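Long-range contacts in Medium/long-chain acyl-CoA thioesterase YigI (Shewanella oneidensis, PDB 3E8P), which probably hydrolyses medium- and long-chain fatty acyl-CoA thioesters to free fatty acids and coenzyme A, as a member of the hotdog-fold thioesterase superfamily: residues L36-D40 with V51-K56; R114-P120 with T152-T158; G123-T129 with R143-E149. All coordinates share one frame; numbering follows the deposited sequence.

Contact 1 of 3, residues L36-D40 with V51-K56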
# COMPACT_ATOMS: atom_id res chain seq x y z
N LEU A 36 14.68 -8.85 21.78
CA LEU A 36 14.03 -10.15 21.76
C LEU A 36 14.32 -10.85 20.44
O LEU A 36 14.51 -12.07 20.40
CB LEU A 36 12.52 -10.00 21.93
CG LEU A 36 11.71 -11.30 21.89
CD1 LEU A 36 11.92 -12.10 23.18
CD2 LEU A 36 10.24 -10.97 21.71
N LEU A 37 14.36 -10.08 19.36
CA LEU A 37 14.63 -10.63 18.03
C LEU A 37 16.11 -10.73 17.72
O LEU A 37 16.54 -11.64 17.00
CB LEU A 37 13.93 -9.80 16.95
CG LEU A 37 12.49 -10.18 16.58
CD1 LEU A 37 11.62 -10.17 17.82
CD2 LEU A 37 11.93 -9.19 15.55
N GLY A 38 16.89 -9.79 18.25
CA GLY A 38 18.32 -9.77 18.00
C GLY A 38 18.64 -8.80 16.86
O GLY A 38 19.64 -8.95 16.16
N LEU A 39 17.77 -7.82 16.67
CA LEU A 39 17.94 -6.83 15.62
C LEU A 39 19.11 -5.89 15.95
O LEU A 39 19.16 -5.33 17.05
CB LEU A 39 16.62 -6.06 15.45
CG LEU A 39 16.44 -5.03 14.34
CD1 LEU A 39 14.96 -4.83 14.07
CD2 LEU A 39 17.09 -3.73 14.74
N ASP A 40 20.05 -5.74 15.02
CA ASP A 40 21.23 -4.89 15.22
C ASP A 40 21.40 -3.73 14.24
O ASP A 40 21.15 -3.87 13.04
CB ASP A 40 22.51 -5.73 15.13
CG ASP A 40 22.56 -6.84 16.16
OD1 ASP A 40 23.52 -7.63 16.11
OD2 ASP A 40 21.65 -6.92 17.01
N VAL A 51 20.78 -2.29 8.85
CA VAL A 51 20.24 -3.09 9.93
C VAL A 51 20.50 -4.55 9.59
O VAL A 51 20.33 -4.97 8.45
CB VAL A 51 18.72 -2.86 10.11
CG1 VAL A 51 18.16 -3.81 11.14
CG2 VAL A 51 18.47 -1.43 10.54
N ALA A 52 20.91 -5.31 10.60
CA ALA A 52 21.19 -6.73 10.41
C ALA A 52 20.57 -7.53 11.55
O ALA A 52 20.39 -7.02 12.66
CB ALA A 52 22.68 -6.97 10.36
N ILE A 53 20.24 -8.77 11.25
CA ILE A 53 19.64 -9.67 12.21
C ILE A 53 20.02 -11.09 11.80
O ILE A 53 19.77 -11.51 10.67
CB ILE A 53 18.10 -9.51 12.22
CG1 ILE A 53 17.47 -10.51 13.19
CG2 ILE A 53 17.53 -9.69 10.81
CD1 ILE A 53 15.97 -10.31 13.39
N ASN A 54 20.66 -11.82 12.70
CA ASN A 54 21.05 -13.18 12.39
C ASN A 54 19.87 -14.10 12.53
O ASN A 54 18.97 -13.84 13.34
CB ASN A 54 22.17 -13.66 13.31
CG ASN A 54 23.36 -12.75 13.30
OD1 ASN A 54 23.91 -12.45 12.25
ND2 ASN A 54 23.75 -12.28 14.47
N MSE A 55 19.87 -15.16 11.75
CA MSE A 55 18.81 -16.15 11.78
C MSE A 55 19.00 -17.00 13.03
O MSE A 55 20.12 -17.39 13.35
CB MSE A 55 18.89 -17.05 10.56
CG MSE A 55 17.95 -18.24 10.59
SE MSE A 55 16.13 -17.68 10.44
CE MSE A 55 15.90 -17.90 8.53
N LYS A 56 17.91 -17.25 13.74
CA LYS A 56 17.94 -18.08 14.93
C LYS A 56 16.62 -18.83 14.93
O LYS A 56 15.63 -18.33 14.40
CB LYS A 56 18.12 -17.26 16.22
CG LYS A 56 17.00 -16.31 16.59
CD LYS A 56 17.31 -15.64 17.93
CE LYS A 56 16.33 -14.54 18.27
NZ LYS A 56 16.65 -13.83 19.54
O HOH W 1 18.80 -12.69 15.97
O HOH W 2 21.18 -11.06 15.42
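Lys56 reaches across to the end of helix 32-37 and donates from NZ to the carbonyl O of Leu36 at 2.9 Å. Its CG takes the position between backbone N and carbonyl carbon (chi1 65°), and from there the chain runs fully extended, so that the ammonium arrives above the Leu36 carbonyl plane, 36° out of it, while CE lies 3.2 Å from Leu37 O. Two waters bridge the diverging backbones: one donates to Leu37 O and Asn54 O, the other donates to Gly38 O and accepts from Asn54 N. Gly38, with positive phi (96°), turns the chain out of the helix, where Leu36 and Leu37 meet Leu36 and Phe33 of the second subunit. Beyond it Asp40 and Ala52 form an antiparallel hydrogen-bonded pair, Asp40 N to Ala52 O being 2.7 Å and Ala52 N to Asp40 O 2.8 Å. Two apolar contacts complete the interface. Extended Ile53 brings CD1 to 4.1 Å from Leu37 CB, and the Leu39 side chain lies at a slant to that of Val51, CD2 to CG1 3.8 Å. Leu37, Leu39, Val51 and Ile53 all continue onto helix 70-90, and strand 49-54 pairs on its other edge with strand 125-134.

Contact 2 of 3, residues R114-P120 with T152-T158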
# COMPACT_ATOMS: atom_id res chain seq x y z
N ARG A 114 3.96 -0.54 3.30
CA ARG A 114 3.62 -1.60 2.37
C ARG A 114 4.84 -2.49 2.23
O ARG A 114 5.94 -2.02 1.98
CB ARG A 114 3.26 -1.06 0.99
CG ARG A 114 3.13 -2.16 -0.06
CD ARG A 114 3.01 -1.61 -1.47
NE ARG A 114 2.93 -2.68 -2.47
CZ ARG A 114 1.80 -3.14 -3.01
NH1 ARG A 114 0.62 -2.63 -2.66
NH2 ARG A 114 1.85 -4.12 -3.91
N VAL A 115 4.64 -3.79 2.40
CA VAL A 115 5.72 -4.73 2.25
C VAL A 115 5.41 -5.64 1.08
O VAL A 115 4.29 -6.16 0.97
CB VAL A 115 5.89 -5.59 3.51
CG1 VAL A 115 6.99 -6.61 3.29
CG2 VAL A 115 6.20 -4.72 4.71
N ASP A 116 6.38 -5.81 0.20
CA ASP A 116 6.22 -6.70 -0.94
C ASP A 116 7.15 -7.90 -0.71
O ASP A 116 8.38 -7.74 -0.67
CB ASP A 116 6.58 -5.97 -2.25
CG ASP A 116 5.49 -4.98 -2.69
OD1 ASP A 116 4.39 -5.42 -3.11
OD2 ASP A 116 5.73 -3.76 -2.62
N TYR A 117 6.56 -9.07 -0.51
CA TYR A 117 7.30 -10.31 -0.27
C TYR A 117 7.67 -10.91 -1.62
O TYR A 117 6.83 -11.45 -2.33
CB TYR A 117 6.45 -11.29 0.54
CG TYR A 117 6.13 -10.78 1.94
CD1 TYR A 117 4.98 -10.03 2.20
CD2 TYR A 117 7.01 -10.99 2.99
CE1 TYR A 117 4.73 -9.52 3.47
CE2 TYR A 117 6.77 -10.48 4.26
CZ TYR A 117 5.64 -9.74 4.49
OH TYR A 117 5.43 -9.23 5.75
N LEU A 118 8.94 -10.81 -1.97
CA LEU A 118 9.43 -11.29 -3.26
C LEU A 118 9.65 -12.79 -3.37
O LEU A 118 9.29 -13.40 -4.37
CB LEU A 118 10.73 -10.54 -3.61
CG LEU A 118 10.63 -9.02 -3.41
CD1 LEU A 118 12.00 -8.39 -3.52
CD2 LEU A 118 9.67 -8.44 -4.44
N ARG A 119 10.26 -13.38 -2.35
CA ARG A 119 10.55 -14.82 -2.34
C ARG A 119 10.87 -15.27 -0.91
O ARG A 119 11.20 -14.44 -0.06
CB ARG A 119 11.72 -15.12 -3.28
CG ARG A 119 12.97 -14.28 -3.01
CD ARG A 119 14.02 -14.55 -4.07
NE ARG A 119 13.57 -14.11 -5.38
CZ ARG A 119 13.70 -12.88 -5.85
NH1 ARG A 119 14.28 -11.94 -5.11
NH2 ARG A 119 13.21 -12.56 -7.04
N PRO A 120 10.79 -16.58 -0.64
CA PRO A 120 11.06 -17.15 0.69
C PRO A 120 12.27 -16.60 1.43
O PRO A 120 13.36 -16.47 0.86
CB PRO A 120 11.20 -18.65 0.40
CG PRO A 120 10.27 -18.84 -0.75
CD PRO A 120 10.63 -17.66 -1.63
N THR A 152 20.76 -12.01 -2.01
CA THR A 152 19.43 -12.28 -2.58
C THR A 152 18.34 -11.43 -1.92
O THR A 152 18.18 -11.47 -0.70
CB THR A 152 19.07 -13.76 -2.41
OG1 THR A 152 20.17 -14.55 -2.87
CG2 THR A 152 17.80 -14.10 -3.21
N HIS A 153 17.59 -10.68 -2.73
CA HIS A 153 16.52 -9.84 -2.19
C HIS A 153 15.37 -10.69 -1.67
O HIS A 153 14.86 -11.57 -2.37
CB HIS A 153 16.02 -8.85 -3.24
CG HIS A 153 17.08 -7.92 -3.74
ND1 HIS A 153 17.79 -7.07 -2.91
CD2 HIS A 153 17.57 -7.71 -4.99
CE1 HIS A 153 18.66 -6.38 -3.62
NE2 HIS A 153 18.54 -6.74 -4.88
N ILE A 154 14.97 -10.42 -0.44
CA ILE A 154 13.90 -11.16 0.21
C ILE A 154 12.59 -10.41 0.11
O ILE A 154 11.56 -10.98 -0.27
CB ILE A 154 14.24 -11.38 1.71
CG1 ILE A 154 15.56 -12.13 1.82
CG2 ILE A 154 13.16 -12.19 2.37
CD1 ILE A 154 15.58 -13.48 1.10
N ALA A 155 12.63 -9.13 0.43
CA ALA A 155 11.44 -8.30 0.38
C ALA A 155 11.80 -6.83 0.21
O ALA A 155 12.91 -6.43 0.53
CB ALA A 155 10.63 -8.48 1.66
N PHE A 156 10.85 -6.06 -0.31
CA PHE A 156 11.02 -4.62 -0.48
C PHE A 156 9.93 -3.97 0.35
O PHE A 156 8.88 -4.57 0.59
CB PHE A 156 10.81 -4.17 -1.93
CG PHE A 156 11.88 -4.61 -2.89
CD1 PHE A 156 13.16 -4.90 -2.45
CD2 PHE A 156 11.61 -4.66 -4.25
CE1 PHE A 156 14.17 -5.23 -3.36
CE2 PHE A 156 12.59 -4.99 -5.16
CZ PHE A 156 13.89 -5.28 -4.71
N GLY A 157 10.18 -2.74 0.77
CA GLY A 157 9.18 -2.02 1.54
C GLY A 157 9.11 -0.56 1.12
O GLY A 157 9.97 -0.06 0.40
N THR A 158 8.04 0.10 1.54
CA THR A 158 7.86 1.53 1.29
C THR A 158 7.13 2.03 2.54
O THR A 158 6.08 1.49 2.89
CB THR A 158 7.00 1.80 0.04
OG1 THR A 158 7.62 1.21 -1.11
CG2 THR A 158 6.85 3.31 -0.22
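Thr152 meets Arg119 through its methyl group, CG2 lying 3.9 Å from Arg119 CD where the two side chains cross at about a right angle. At His153 the backbone carbonyl becomes the acceptor: Arg119 NH1 donates to His153 O at 2.8 Å, with the oxygen at the guanidinium edge, 14° out of its plane. The bend of the arginine at chi3 (65°) folds its end back toward that carbonyl. Ile154 O then takes two amides, Leu118 N at 3.1 Å and Arg119 N in a weaker, longer bond, while Ile154 CD1 rests against Pro120 O. Two residues, Ile154 and Ala155, sit opposite the single Leu146 of strand 139-148, which makes a classic beta bulge. Ala155 and Tyr117 form a non-hydrogen-bonded pair, and Ala155 CB lies 3.3 Å from Asp116 O.

Phe156 pairs with Asp116 through Asp116 N to Phe156 O, 2.8 Å, and the reciprocal Phe156 N to Asp116 O, 3.0 Å. Its ring receives Leu118 CD1 squarely over one face, 3.6 Å from the centroid and on the ring normal, a CH-pi contact. Gly157 and Val115 form a non-hydrogen-bonded pair, and Gly157 CA makes a CA-H...O contact with Arg114 O. Thr158 closes the ladder with two backbone bonds to Arg114, whose guanidinium turns from Thr158 to grip Asp116 side-on: NE meets OD2 at 3.0 Å, and NH2 forms the salt bridge to OD1.

Arg114 NH1 also bridges to Asp112 of the third subunit, and residues 114-116 pair with a strand of the second. Val115 and Ala155 pack on Leu77 of helix 70-90: this antiparallel ladder, continued between subunits on one edge and lying over a long helix, is characteristic of the hotdog fold.

Contact 3 of 3, residues G123-T129 with R143-E149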
# COMPACT_ATOMS: atom_id res chain seq x y z
N GLY A 123 18.20 -17.86 4.56
CA GLY A 123 19.46 -17.17 4.77
C GLY A 123 20.00 -17.31 6.18
O GLY A 123 19.29 -17.74 7.10
N GLN A 124 21.26 -16.95 6.37
CA GLN A 124 21.90 -17.05 7.68
C GLN A 124 21.85 -15.71 8.39
O GLN A 124 21.60 -15.64 9.60
CB GLN A 124 23.35 -17.51 7.52
CG GLN A 124 23.50 -18.84 6.81
CD GLN A 124 24.95 -19.18 6.52
OE1 GLN A 124 25.77 -19.31 7.43
NE2 GLN A 124 25.27 -19.32 5.24
N ILE A 125 22.11 -14.65 7.63
CA ILE A 125 22.10 -13.29 8.15
C ILE A 125 21.31 -12.40 7.20
O ILE A 125 21.59 -12.36 6.00
CB ILE A 125 23.54 -12.71 8.25
CG1 ILE A 125 24.37 -13.56 9.22
CG2 ILE A 125 23.49 -11.25 8.72
CD1 ILE A 125 25.80 -13.09 9.38
N PHE A 126 20.33 -11.69 7.74
CA PHE A 126 19.52 -10.80 6.93
C PHE A 126 19.93 -9.35 7.16
O PHE A 126 20.11 -8.92 8.31
CB PHE A 126 18.04 -11.02 7.25
CG PHE A 126 17.55 -12.39 6.85
CD1 PHE A 126 17.25 -12.67 5.53
CD2 PHE A 126 17.45 -13.41 7.79
CE1 PHE A 126 16.86 -13.95 5.13
CE2 PHE A 126 17.06 -14.69 7.41
CZ PHE A 126 16.76 -14.96 6.08
N THR A 127 20.08 -8.61 6.07
CA THR A 127 20.50 -7.21 6.12
C THR A 127 19.50 -6.29 5.43
O THR A 127 18.99 -6.60 4.36
CB THR A 127 21.88 -7.05 5.44
OG1 THR A 127 22.81 -7.95 6.06
CG2 THR A 127 22.39 -5.62 5.58
N GLY A 128 19.25 -5.14 6.04
CA GLY A 128 18.31 -4.19 5.47
C GLY A 128 18.85 -2.77 5.31
O GLY A 128 19.56 -2.25 6.17
N THR A 129 18.51 -2.16 4.19
CA THR A 129 18.93 -0.79 3.89
C THR A 129 17.72 -0.06 3.32
O THR A 129 16.72 -0.68 2.96
CB THR A 129 20.07 -0.73 2.84
OG1 THR A 129 19.56 -1.16 1.57
CG2 THR A 129 21.24 -1.64 3.26
N ARG A 143 11.92 3.98 0.94
CA ARG A 143 11.91 2.66 0.32
C ARG A 143 12.89 1.81 1.14
O ARG A 143 13.98 2.26 1.49
CB ARG A 143 12.36 2.73 -1.14
CG ARG A 143 11.21 2.93 -2.10
CD ARG A 143 11.62 2.75 -3.55
NE ARG A 143 10.44 2.65 -4.42
CZ ARG A 143 10.48 2.52 -5.74
NH1 ARG A 143 11.65 2.47 -6.37
NH2 ARG A 143 9.35 2.45 -6.43
N MSE A 144 12.50 0.58 1.46
CA MSE A 144 13.37 -0.29 2.23
C MSE A 144 13.62 -1.57 1.46
O MSE A 144 12.86 -1.93 0.56
CB MSE A 144 12.74 -0.64 3.58
CG MSE A 144 12.44 0.56 4.46
SE MSE A 144 10.84 1.54 3.86
CE MSE A 144 9.54 0.69 4.98
N GLU A 145 14.67 -2.28 1.84
CA GLU A 145 15.02 -3.51 1.17
C GLU A 145 15.71 -4.46 2.14
O GLU A 145 16.55 -4.05 2.94
CB GLU A 145 15.95 -3.16 -0.01
CG GLU A 145 16.80 -4.27 -0.53
CD GLU A 145 17.96 -4.63 0.38
OE1 GLU A 145 18.63 -3.72 0.91
OE2 GLU A 145 18.20 -5.84 0.55
N LEU A 146 15.33 -5.73 2.06
CA LEU A 146 15.91 -6.76 2.90
C LEU A 146 16.50 -7.86 2.00
O LEU A 146 15.84 -8.34 1.08
CB LEU A 146 14.84 -7.38 3.81
CG LEU A 146 15.38 -8.33 4.88
CD1 LEU A 146 16.05 -7.53 5.99
CD2 LEU A 146 14.23 -9.17 5.46
N HIS A 147 17.75 -8.24 2.27
CA HIS A 147 18.41 -9.30 1.50
C HIS A 147 19.12 -10.22 2.49
O HIS A 147 19.24 -9.88 3.67
CB HIS A 147 19.41 -8.71 0.49
CG HIS A 147 20.54 -7.94 1.11
ND1 HIS A 147 20.50 -6.57 1.30
CD2 HIS A 147 21.76 -8.34 1.55
CE1 HIS A 147 21.64 -6.16 1.82
NE2 HIS A 147 22.42 -7.22 1.98
N ASN A 148 19.58 -11.38 2.04
CA ASN A 148 20.30 -12.31 2.92
C ASN A 148 21.80 -12.15 2.68
O ASN A 148 22.21 -11.29 1.89
CB ASN A 148 19.85 -13.76 2.70
CG ASN A 148 20.28 -14.32 1.37
OD1 ASN A 148 21.10 -13.72 0.66
ND2 ASN A 148 19.75 -15.49 1.03
N GLU A 149 22.62 -12.98 3.32
CA GLU A 149 24.08 -12.83 3.21
C GLU A 149 24.68 -13.05 1.82
O GLU A 149 25.83 -12.68 1.57
CB GLU A 149 24.80 -13.72 4.25
CG GLU A 149 24.90 -15.21 3.92
CD GLU A 149 23.60 -15.98 4.07
OE1 GLU A 149 22.64 -15.45 4.70
OE2 GLU A 149 23.53 -17.13 3.58
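Thr129 OG1 donates to Glu145 OE1 at 2.8 Å, approaching nearly in line with the C-O bond of the carboxylate. The hydroxyl sits between its own N and carbonyl carbon (chi1 68°), which lays the two side chains side by side. Next along the same face, His147 sets one ring face against Thr127 O, and its NE2 comes 3.5 Å from Thr127 CB. Glu145 OE2 accepts from His147 ND1 in the plane of the imidazole, fixing the ring's rotation. A lysine in place of Glu145 would probably leave Thr129 OG1 and His147 ND1 without the carboxylate whose two oxygens they use and the imidazole freer to turn. Beneath these side chains runs the ladder of the beta hairpin 125-134/139-148 in the hotdog sheet: Thr127 N to His147 O is 2.8 Å and Glu145 N to Thr129 O also 2.8 Å. Where the strands part, Glu149 OE1 takes Gln124 N at 2.6 Å and Ile125 N at 3.1 Å, both from one face of the carboxylate. On the face that carries Phe126 and Leu146, Phe126 CE1 lies 3.9 Å from Asn148 CB. Asn148 is in turn positioned by Gln150 N, Thr152 N and Arg122 O, Leu146 packs on Thr73 and Val76 of helix 70-90, and His153 and Phe156 of strand 153-162 pack on Glu145.

Along the chain contact 1 closes first; contact 2 then opens, and contact 3 is nested inside the loop that contact 2 closes. All three belong to one antiparallel sheet with strand order 40-44, 49-54, 125-134, 139-148, 153-162, 109-117. Contacts 1 and 2 therefore lie at its two outer edges within this chain, centres about 17 Å apart, without touching. Contact 3 spans the middle, its centre about 11 Å from contact 1 and 9 Å from contact 2, and joins each through probable backbone hydrogen bonds: Val51 O to Gly128 N at 2.6 Å, Ile154 N to Leu146 O at 2.7 Å. Helix 70-90 packs against all three. Both outer contacts touch the second subunit, contact 1 by the end of helix 32-37, contact 2 by continuing the sheet from strand 109-117.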